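PDB 5UZ8: cadherin-23 from Mus musculus, which probably mediates calcium-dependent cell adhesion and forms part of the tip links that carry force to the mechanotransduction machinery of the inner ear. Local coordinates for residues Q6-G11 and A33-D38; E123-D128 and S175-E180; I129-V134 and I171-S176. All coordinates share one frame; numbering follows the deposited sequence. Where two conformers were deposited one is given.

How the contacts relate
From the N terminus, contact 1 comes first: residues 33-38 return to 6-11, closing a 21-residue excursion that includes strand 15-20 and tying the edge strand of one four-stranded sheet to its neighbour beside a calcium ion. The next two lie far along the rod, their centres about 77 and about 71 Å from that of contact 1. Contact 2 joins the end of strand 121-126 to the acidic loop 175-180, and contact 3 joins the following turn, 129-134, to strand 170-173. The span of contact 3 falls within that of contact 2, with Ser175 and Ser176 common to both, and their side chains meet where Leu177 CD1 packs on Ile129 CG2, 3.8 Å away.

Contact 1: residues Q6-G11 and A33-D38; sequences QFKPFG and AAVDPD. With CA (calcium ion), chain H.
Gln6 and Val35 exchange backbone hydrogen bonds as an antiparallel hydrogen-bonded pair, Gln6 N lying 2.9 Å from Val35 O and Val35 N returning a bond to Gln6 O. A third joins Lys8 N to Ala33 O (2.9 Å). Between them Phe7 and Ala34 form a non-hydrogen-bonded pair, their CA atoms 4.0 Å apart.

The apolar contacts divide between the two faces of the sheet. On the buried face, Ala34 CB sits above the Phe7 ring near its rim, 4.0 Å from Phe7 CD1; a small alanine suits a place that the ring must share with Val86 and Ala88 of strand 81-89. On the other face, Val35 uses both methyls. CG1, anti to its carbonyl carbon (chi1 -64°), meets Lys8 CE at 3.9 Å, and CG2 meets Phe10 CE1 at 3.6 Å.

The two strands are neighbours at one edge of a sheet of the Greek-key sandwich of a cadherin repeat, and the second leads into its DXD calcium motif, Asp36-Pro37-Asp38. Lys8 bends its methylenes across Val35 and lays CD over one face of the Phe10 ring. An alanine at Lys8 would probably leave Val35 CG1 and that ring face without their aliphatic cover, and Phe10 less firmly placed.

Asp36 grips the calcium ion with both oxygens, OD2 at 2.3 Å and OD1 farther off, while Asp38 gives OD2. Asp36 OD1 also accepts from Asp38 N (2.9 Å), an Asx turn that probably helps to place the second aspartate. Asn3, Asn42, Asp90 and a water complete the site.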
loop_
_atom_site.group_PDB
_atom_site.type_symbol
_atom_site.label_atom_id
_atom_site.label_comp_id
_atom_site.label_asym_id
_atom_site.label_seq_id
_atom_site.Cartn_x
_atom_site.Cartn_y
_atom_site.Cartn_z
ATOM N N GLN A 6 46.149 23.548 31.629
ATOM C CA GLN A 6 45.324 22.464 32.111
ATOM C C GLN A 6 43.880 22.681 31.695
ATOM O O GLN A 6 43.340 23.774 31.863
ATOM C CB GLN A 6 45.363 22.397 33.635
ATOM C CG GLN A 6 46.738 22.315 34.261
ATOM C CD GLN A 6 46.640 22.479 35.763
ATOM O OE1 GLN A 6 46.279 21.545 36.467
ATOM N NE2 GLN A 6 46.885 23.674 36.245
ATOM N N PHE A 7 43.246 21.626 31.219
ATOM C CA PHE A 7 41.836 21.685 30.874
ATOM C C PHE A 7 40.999 21.707 32.136
ATOM O O PHE A 7 41.423 21.210 33.196
ATOM C CB PHE A 7 41.441 20.535 29.928
ATOM C CG PHE A 7 41.954 20.738 28.513
ATOM C CD1 PHE A 7 41.297 21.607 27.643
ATOM C CD2 PHE A 7 43.111 20.105 28.081
ATOM C CE1 PHE A 7 41.781 21.809 26.356
ATOM C CE2 PHE A 7 43.597 20.301 26.800
ATOM C CZ PHE A 7 42.948 21.171 25.948
ATOM N N LYS A 8 39.852 22.364 32.007
ATOM C CA LYS A 8 38.899 22.546 33.063
ATOM C C LYS A 8 37.624 21.747 32.773
ATOM O O LYS A 8 37.213 21.640 31.626
ATOM C CB LYS A 8 38.587 24.031 33.205
ATOM C CG LYS A 8 39.840 24.838 33.558
ATOM C CD LYS A 8 39.957 25.022 35.037
ATOM C CE LYS A 8 39.161 26.270 35.389
ATOM N NZ LYS A 8 38.536 26.120 36.702
ATOM N N PRO A 9 36.993 21.177 33.787
ATOM C CA PRO A 9 37.446 21.186 35.173
ATOM C C PRO A 9 38.737 20.381 35.387
ATOM O O PRO A 9 39.064 19.498 34.597
ATOM C CB PRO A 9 36.277 20.524 35.918
ATOM C CG PRO A 9 35.700 19.591 34.913
ATOM C CD PRO A 9 35.928 20.194 33.540
ATOM N N PHE A 10 39.474 20.724 36.430
ATOM C CA PHE A 10 40.789 20.156 36.605
ATOM C C PHE A 10 40.686 18.618 36.712
ATOM O O PHE A 10 39.863 18.092 37.443
ATOM C CB PHE A 10 41.443 20.714 37.860
ATOM C CG PHE A 10 41.895 22.143 37.743
ATOM C CD1 PHE A 10 42.771 22.543 36.719
ATOM C CD2 PHE A 10 41.488 23.087 38.676
ATOM C CE1 PHE A 10 43.232 23.864 36.654
ATOM C CE2 PHE A 10 41.945 24.411 38.617
ATOM C CZ PHE A 10 42.834 24.790 37.616
ATOM N N GLY A 11 41.540 17.918 35.977
ATOM C CA GLY A 11 41.514 16.442 35.931
ATOM C C GLY A 11 40.534 15.798 34.973
ATOM O O GLY A 11 40.362 14.583 34.993
ATOM N N ALA A 33 37.658 24.801 27.840
ATOM C CA ALA A 33 38.541 25.832 28.305
ATOM C C ALA A 33 39.709 25.204 29.037
ATOM O O ALA A 33 39.544 24.200 29.742
ATOM C CB ALA A 33 37.812 26.796 29.238
ATOM N N ALA A 34 40.875 25.803 28.846
ATOM C CA ALA A 34 42.045 25.487 29.617
ATOM C C ALA A 34 42.520 26.753 30.303
ATOM O O ALA A 34 42.170 27.859 29.890
ATOM C CB ALA A 34 43.126 24.940 28.718
ATOM N N VAL A 35 43.342 26.578 31.332
ATOM C CA VAL A 35 43.928 27.698 32.052
ATOM C C VAL A 35 45.425 27.511 32.160
ATOM O O VAL A 35 45.916 26.401 32.157
ATOM C CB VAL A 35 43.328 27.879 33.458
ATOM C CG1 VAL A 35 41.843 28.230 33.363
ATOM C CG2 VAL A 35 43.536 26.632 34.299
ATOM N N ASP A 36 46.132 28.621 32.235
ATOM C CA ASP A 36 47.554 28.619 32.438
ATOM C C ASP A 36 47.792 29.773 33.389
ATOM O O ASP A 36 47.477 30.905 33.039
ATOM C CB ASP A 36 48.268 28.846 31.113
ATOM C CG ASP A 36 49.768 28.733 31.235
ATOM O OD1 ASP A 36 50.382 29.464 32.042
ATOM O OD2 ASP A 36 50.348 27.901 30.497
ATOM N N PRO A 37 48.316 29.494 34.591
ATOM C CA PRO A 37 48.514 30.603 35.554
ATOM C C PRO A 37 49.536 31.710 35.142
ATOM O O PRO A 37 49.417 32.852 35.602
ATOM C CB PRO A 37 48.933 29.877 36.846
ATOM C CG PRO A 37 49.440 28.544 36.409
ATOM C CD PRO A 37 48.689 28.179 35.158
ATOM N N ASP A 38 50.470 31.390 34.242
ATOM C CA ASP A 38 51.640 32.246 33.947
ATOM C C ASP A 38 51.305 33.587 33.293
ATOM O O ASP A 38 50.201 33.791 32.805
ATOM C CB ASP A 38 52.638 31.497 33.048
ATOM C CG ASP A 38 53.078 30.159 33.636
ATOM O OD1 ASP A 38 53.140 30.048 34.884
ATOM O OD2 ASP A 38 53.349 29.216 32.845
HETATM CA CA CA H . 52.599 28.349 30.633
HETATM O O HOH W 1 54.993 28.500 30.406
#

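Contact 2: residues E123-D128 and S175-E180; sequences EAVFED and SSLDRE. With CA (calcium ion), chain G; CA (calcium ion), chain F; GSH (glutathione), chain L.
Where strand 121-126 runs out, the backbone of Glu127 passes Leu177, their CA atoms 5.1 Å apart, and a water joins the two backbones at this point: it donates to Glu127 O at 2.7 Å and accepts from Leu177 N.

Glu127 carries the contact. Its CG takes the crowded position between backbone N and carbonyl carbon (chi1 64°), and the chain is extended beyond it. The carboxylate bridges two calcium ions, OE1 binding the chain G ion at 2.4 Å and OE2 the chain F ion at 2.3 Å. Arg179 N also donates to Glu127 OE1 (2.9 Å), from 63° above the carboxylate plane. A glutamate is long enough to span both metals, and the amide and cations probably offset the repulsion among so many acidic oxygens.

Asp178-Arg179-Glu180 is the cadherin DRE motif facing the XEX glutamate, Glu127. Glu180 OE2 touches both ions, 2.2 Å from that of chain G, while OE1 binds only the chain F ion of the two and takes a salt bridge from Arg179 NH2. Asp178 OD1 binds the chain G ion and accepts from Glu180 N, an Asx turn; OD2 pairs with Lys181 and with N3 of glutathione (3.0 Å), whose OE1 is itself a ligand of the chain G ion. Away from the ions, Val125 CG2 meets Leu177 CD1 at 4.0 Å, the two side chains crossing at about a right angle.

Asp215, Val216, Asp218 and Asp251 supply further calcium ligands, linking this repeat to the next. Val125 and Glu127 bond through their backbones to Leu214, which keeps this edge strand parallel to strand 204-214.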
loop_
_atom_site.group_PDB
_atom_site.type_symbol
_atom_site.label_atom_id
_atom_site.label_comp_id
_atom_site.label_asym_id
_atom_site.label_seq_id
_atom_site.Cartn_x
_atom_site.Cartn_y
_atom_site.Cartn_z
ATOM N N GLU A 123 -2.877 -7.200 -7.075
ATOM C CA GLU A 123 -3.126 -8.638 -7.181
ATOM C C GLU A 123 -4.513 -8.876 -7.732
ATOM O O GLU A 123 -5.377 -8.006 -7.628
ATOM C CB GLU A 123 -3.040 -9.340 -5.835
ATOM C CG GLU A 123 -1.685 -9.377 -5.178
ATOM C CD GLU A 123 -0.632 -10.181 -5.904
ATOM O OE1 GLU A 123 -0.970 -11.063 -6.746
ATOM O OE2 GLU A 123 0.570 -9.876 -5.605
ATOM N N ALA A 124 -4.711 -10.063 -8.284
ATOM C CA ALA A 124 -6.027 -10.500 -8.742
ATOM C C ALA A 124 -6.414 -11.700 -7.923
ATOM O O ALA A 124 -5.580 -12.616 -7.714
ATOM C CB ALA A 124 -5.989 -10.876 -10.214
ATOM N N VAL A 125 -7.658 -11.733 -7.480
ATOM C CA VAL A 125 -8.155 -12.832 -6.673
ATOM C C VAL A 125 -9.509 -13.226 -7.184
ATOM O O VAL A 125 -10.243 -12.370 -7.644
ATOM C CB VAL A 125 -8.243 -12.494 -5.173
ATOM C CG1 VAL A 125 -6.840 -12.196 -4.614
ATOM C CG2 VAL A 125 -9.193 -11.340 -4.892
ATOM N N PHE A 126 -9.860 -14.496 -7.048
ATOM C CA PHE A 126 -11.201 -14.944 -7.414
ATOM C C PHE A 126 -12.206 -14.471 -6.367
ATOM O O PHE A 126 -11.898 -14.372 -5.189
ATOM C CB PHE A 126 -11.260 -16.459 -7.610
ATOM C CG PHE A 126 -10.612 -16.925 -8.894
ATOM C CD1 PHE A 126 -11.303 -16.866 -10.099
ATOM C CD2 PHE A 126 -9.305 -17.404 -8.898
ATOM C CE1 PHE A 126 -10.706 -17.275 -11.289
ATOM C CE2 PHE A 126 -8.694 -17.807 -10.086
ATOM C CZ PHE A 126 -9.393 -17.749 -11.275
ATOM N N GLU A 127 -13.405 -14.150 -6.825
ATOM C CA GLU A 127 -14.467 -13.659 -5.961
ATOM C C GLU A 127 -14.871 -14.616 -4.852
ATOM O O GLU A 127 -15.437 -14.171 -3.836
ATOM C CB GLU A 127 -15.692 -13.223 -6.795
ATOM C CG GLU A 127 -16.378 -14.330 -7.582
ATOM C CD GLU A 127 -17.658 -13.855 -8.236
ATOM O OE1 GLU A 127 -18.429 -13.140 -7.553
ATOM O OE2 GLU A 127 -17.872 -14.118 -9.450
ATOM N N ASP A 128 -14.533 -15.900 -4.985
ATOM C CA ASP A 128 -14.828 -16.869 -3.924
ATOM C C ASP A 128 -13.671 -17.069 -2.928
ATOM O O ASP A 128 -13.674 -18.015 -2.135
ATOM C CB ASP A 128 -15.316 -18.203 -4.512
ATOM C CG ASP A 128 -14.275 -18.898 -5.351
ATOM O OD1 ASP A 128 -13.204 -18.304 -5.604
ATOM O OD2 ASP A 128 -14.532 -20.059 -5.771
ATOM N N SER A 175 -14.229 -9.523 4.510
ATOM C CA SER A 175 -15.528 -10.131 4.272
ATOM C C SER A 175 -15.654 -10.545 2.803
ATOM O O SER A 175 -14.872 -10.136 1.957
ATOM C CB SER A 175 -16.643 -9.163 4.623
ATOM O OG SER A 175 -16.434 -8.013 3.830
ATOM N N SER A 176 -16.640 -11.375 2.503
ATOM C CA SER A 176 -16.657 -12.046 1.201
ATOM C C SER A 176 -16.833 -11.054 0.038
ATOM O O SER A 176 -17.508 -10.025 0.155
ATOM C CB SER A 176 -17.738 -13.128 1.162
ATOM O OG SER A 176 -18.992 -12.565 1.392
ATOM N N LEU A 177 -16.175 -11.366 -1.062
ATOM C CA LEU A 177 -16.211 -10.563 -2.248
ATOM C C LEU A 177 -17.324 -11.066 -3.170
ATOM O O LEU A 177 -17.830 -12.165 -3.017
ATOM C CB LEU A 177 -14.849 -10.625 -2.946
ATOM C CG LEU A 177 -13.679 -10.191 -2.041
ATOM C CD1 LEU A 177 -12.373 -10.139 -2.823
ATOM C CD2 LEU A 177 -13.908 -8.861 -1.322
ATOM N N ASP A 178 -17.688 -10.203 -4.111
ATOM C CA ASP A 178 -18.675 -10.497 -5.142
ATOM C C ASP A 178 -18.330 -9.664 -6.341
ATOM O O ASP A 178 -18.566 -8.442 -6.367
ATOM C CB ASP A 178 -20.083 -10.206 -4.615
ATOM C CG ASP A 178 -21.182 -10.527 -5.622
ATOM O OD1 ASP A 178 -20.868 -11.017 -6.744
ATOM O OD2 ASP A 178 -22.363 -10.273 -5.288
ATOM N N ARG A 179 -17.778 -10.306 -7.371
ATOM C CA ARG A 179 -17.455 -9.560 -8.596
ATOM C C ARG A 179 -18.632 -8.764 -9.173
ATOM O O ARG A 179 -18.463 -7.673 -9.756
ATOM C CB ARG A 179 -16.918 -10.482 -9.667
ATOM C CG ARG A 179 -16.220 -9.701 -10.782
ATOM C CD ARG A 179 -16.147 -10.535 -12.043
ATOM N NE ARG A 179 -17.498 -10.758 -12.537
ATOM C CZ ARG A 179 -18.220 -9.888 -13.239
ATOM N NH1 ARG A 179 -17.709 -8.742 -13.698
ATOM N NH2 ARG A 179 -19.466 -10.203 -13.570
ATOM N N GLU A 180 -19.823 -9.352 -9.046
ATOM C CA GLU A 180 -20.995 -8.744 -9.603
ATOM C C GLU A 180 -21.405 -7.422 -8.886
ATOM O O GLU A 180 -22.095 -6.586 -9.476
ATOM C CB GLU A 180 -22.149 -9.740 -9.558
ATOM C CG GLU A 180 -22.128 -10.807 -10.645
ATOM C CD GLU A 180 -21.060 -11.863 -10.475
ATOM O OE1 GLU A 180 -20.304 -12.095 -11.449
ATOM O OE2 GLU A 180 -20.944 -12.467 -9.399
HETATM CA CA CA G . -20.767 -13.302 -7.328
HETATM CA CA CA F . -19.619 -14.324 -10.953
HETATM N N1 GSH L . -24.888 -13.878 -1.778
HETATM C CA1 GSH L . -23.995 -14.684 -2.598
HETATM C C1 GSH L . -22.567 -14.317 -2.273
HETATM O O11 GSH L . -22.377 -13.385 -1.457
HETATM O O12 GSH L . -21.648 -14.940 -2.859
HETATM C CB1 GSH L . -24.267 -14.472 -4.100
HETATM C CG1 GSH L . -23.981 -13.038 -4.546
HETATM C CD1 GSH L . -23.964 -12.932 -6.053
HETATM O OE1 GSH L . -23.049 -13.409 -6.719
HETATM N N2 GSH L . -24.972 -12.254 -6.590
HETATM C CA2 GSH L . -25.017 -11.884 -7.990
HETATM C C2 GSH L . -25.174 -10.401 -8.159
HETATM O O2 GSH L . -25.729 -9.976 -9.158
HETATM C CB2 GSH L . -26.152 -12.647 -8.673
HETATM S SG2 GSH L . -25.783 -14.409 -8.603
HETATM N N3 GSH L . -24.622 -9.623 -7.219
HETATM C CA3 GSH L . -24.616 -8.174 -7.283
HETATM C C3 GSH L . -25.389 -7.536 -6.146
HETATM O O31 GSH L . -25.518 -6.291 -6.184
HETATM O O32 GSH L . -25.830 -8.245 -5.204
HETATM O O HOH W 2 -15.027 -14.058 -1.176
HETATM O O HOH W 3 -20.309 -13.585 -4.935
#

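Contact 3: residues I129-V134 and I171-S176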
loop_
_atom_site.group_PDB
_atom_site.type_symbol
_atom_site.label_atom_id
_atom_site.label_comp_id
_atom_site.label_asym_id
_atom_site.label_seq_id
_atom_site.Cartn_x
_atom_site.Cartn_y
_atom_site.Cartn_z
ATOM N N ILE A 129 -12.660 -16.211 -2.994
ATOM C CA ILE A 129 -11.535 -16.259 -2.053
ATOM C C ILE A 129 -12.031 -16.275 -0.599
ATOM O O ILE A 129 -12.944 -15.524 -0.244
ATOM C CB ILE A 129 -10.594 -15.067 -2.268
ATOM C CG1 ILE A 129 -9.357 -15.175 -1.389
ATOM C CG2 ILE A 129 -11.318 -13.734 -2.042
ATOM C CD1 ILE A 129 -8.272 -14.208 -1.821
ATOM N N ALA A 130 -11.429 -17.121 0.225
ATOM C CA ALA A 130 -11.885 -17.307 1.603
ATOM C C ALA A 130 -11.612 -16.077 2.469
ATOM O O ALA A 130 -10.537 -15.485 2.381
ATOM C CB ALA A 130 -11.243 -18.539 2.221
ATOM N N VAL A 131 -12.571 -15.733 3.333
ATOM C CA VAL A 131 -12.359 -14.681 4.344
ATOM C C VAL A 131 -11.131 -15.046 5.162
ATOM O O VAL A 131 -10.907 -16.223 5.488
ATOM C CB VAL A 131 -13.580 -14.476 5.237
ATOM C CG1 VAL A 131 -13.289 -13.562 6.420
ATOM C CG2 VAL A 131 -14.744 -13.951 4.406
ATOM N N GLY A 132 -10.306 -14.044 5.441
ATOM C CA GLY A 132 -9.045 -14.260 6.151
ATOM C C GLY A 132 -7.796 -14.484 5.295
ATOM O O GLY A 132 -6.683 -14.469 5.834
ATOM N N THR A 133 -7.969 -14.715 3.987
ATOM C CA THR A 133 -6.867 -15.033 3.132
ATOM C C THR A 133 -6.011 -13.783 2.946
ATOM O O THR A 133 -6.534 -12.699 2.714
ATOM C CB THR A 133 -7.355 -15.527 1.759
ATOM O OG1 THR A 133 -8.228 -16.651 1.937
ATOM C CG2 THR A 133 -6.172 -15.923 0.869
ATOM N N VAL A 134 -4.695 -13.933 3.092
ATOM C CA VAL A 134 -3.797 -12.838 2.803
ATOM C C VAL A 134 -3.635 -12.744 1.293
ATOM O O VAL A 134 -3.336 -13.742 0.623
ATOM C CB VAL A 134 -2.402 -13.058 3.434
ATOM C CG1 VAL A 134 -1.436 -11.972 2.986
ATOM C CG2 VAL A 134 -2.526 -13.079 4.950
ATOM N N ILE A 171 -2.249 -7.545 3.693
ATOM C CA ILE A 171 -3.621 -7.152 3.376
ATOM C C ILE A 171 -4.437 -8.427 3.168
ATOM O O ILE A 171 -4.049 -9.279 2.330
ATOM C CB ILE A 171 -3.669 -6.246 2.155
ATOM C CG1 ILE A 171 -2.927 -4.931 2.473
ATOM C CG2 ILE A 171 -5.122 -5.937 1.773
ATOM C CD1 ILE A 171 -2.778 -3.965 1.304
ATOM N N SER A 172 -5.525 -8.543 3.934
ATOM C CA SER A 172 -6.347 -9.755 3.937
ATOM C C SER A 172 -7.807 -9.465 3.608
ATOM O O SER A 172 -8.275 -8.342 3.724
ATOM C CB SER A 172 -6.264 -10.485 5.272
ATOM O OG SER A 172 -6.724 -9.682 6.348
ATOM N N VAL A 173 -8.510 -10.513 3.218
ATOM C CA VAL A 173 -9.941 -10.439 2.947
ATOM C C VAL A 173 -10.666 -10.378 4.277
ATOM O O VAL A 173 -10.548 -11.290 5.084
ATOM C CB VAL A 173 -10.440 -11.667 2.183
ATOM C CG1 VAL A 173 -11.952 -11.556 1.936
ATOM C CG2 VAL A 173 -9.702 -11.790 0.859
ATOM N N LEU A 174 -11.446 -9.323 4.489
ATOM C CA LEU A 174 -12.164 -9.126 5.765
ATOM C C LEU A 174 -13.622 -9.626 5.683
ATOM O O LEU A 174 -14.203 -10.062 6.675
ATOM C CB LEU A 174 -12.077 -7.642 6.155
ATOM C CG LEU A 174 -12.793 -7.171 7.432
ATOM C CD1 LEU A 174 -12.187 -7.806 8.687
ATOM C CD2 LEU A 174 -12.772 -5.650 7.504
ATOM N N SER A 175 -14.229 -9.523 4.510
ATOM C CA SER A 175 -15.528 -10.131 4.272
ATOM C C SER A 175 -15.654 -10.545 2.803
ATOM O O SER A 175 -14.872 -10.136 1.957
ATOM C CB SER A 175 -16.643 -9.163 4.623
ATOM O OG SER A 175 -16.434 -8.013 3.830
ATOM N N SER A 176 -16.640 -11.375 2.503
ATOM C CA SER A 176 -16.657 -12.046 1.201
ATOM C C SER A 176 -16.833 -11.054 0.038
ATOM O O SER A 176 -17.508 -10.025 0.155
ATOM C CB SER A 176 -17.738 -13.128 1.162
ATOM O OG SER A 176 -18.992 -12.565 1.392
#
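The chain 129-134 makes a type II beta turn, Ala130 to Thr133, and enters strand 134-141 alongside residues 171-173 in antiparallel fashion. Gly132 N bonds to Val173 O at 2.8 Å, and Val173 N to Thr133 O at 3.0 Å. One step on, Val134 and Ser172 form a non-hydrogen-bonded pair with CA atoms 4.2 Å apart.

In the cadherin sandwich this turn carries the chain from strand 121-126 of one sheet to strand 134-141 of the other, beside strand 170-173. Glycine suits the third position of the turn, since at phi 93° and psi -12° a CB would collide with the carbonyl oxygen of Val131.

Val173 packs against the turn with both methyls. CG1, anti to the backbone N (chi1 179°), lies beside Val131 CA, while CG2 packs against Ile129 CG2 at 3.8 Å, with CD1 of the same isoleucine almost as near; the two side chains cross obliquely. A branched residue serves well here, because one methyl can face the turn and the other the isoleucine. Ile135 touches both Ile129 and Val173, joining the pair to strand 134-141.

Val131 lies against the backbone that leaves the strand. Its CG1 stands 3.6 Å from Leu174 O, and its CG2 reaches 3.7 Å from Ser176 N, so apolar methyls rest on peptide groups. Ser175 OG bonds to Gly160 O, which probably helps to hold this part of the chain.

Ala130 O takes two bonds from one residue, Thr133 OG1 donating at 2.6 Å and Thr133 N at 3.1 Å, both from the same face of its carbonyl plane.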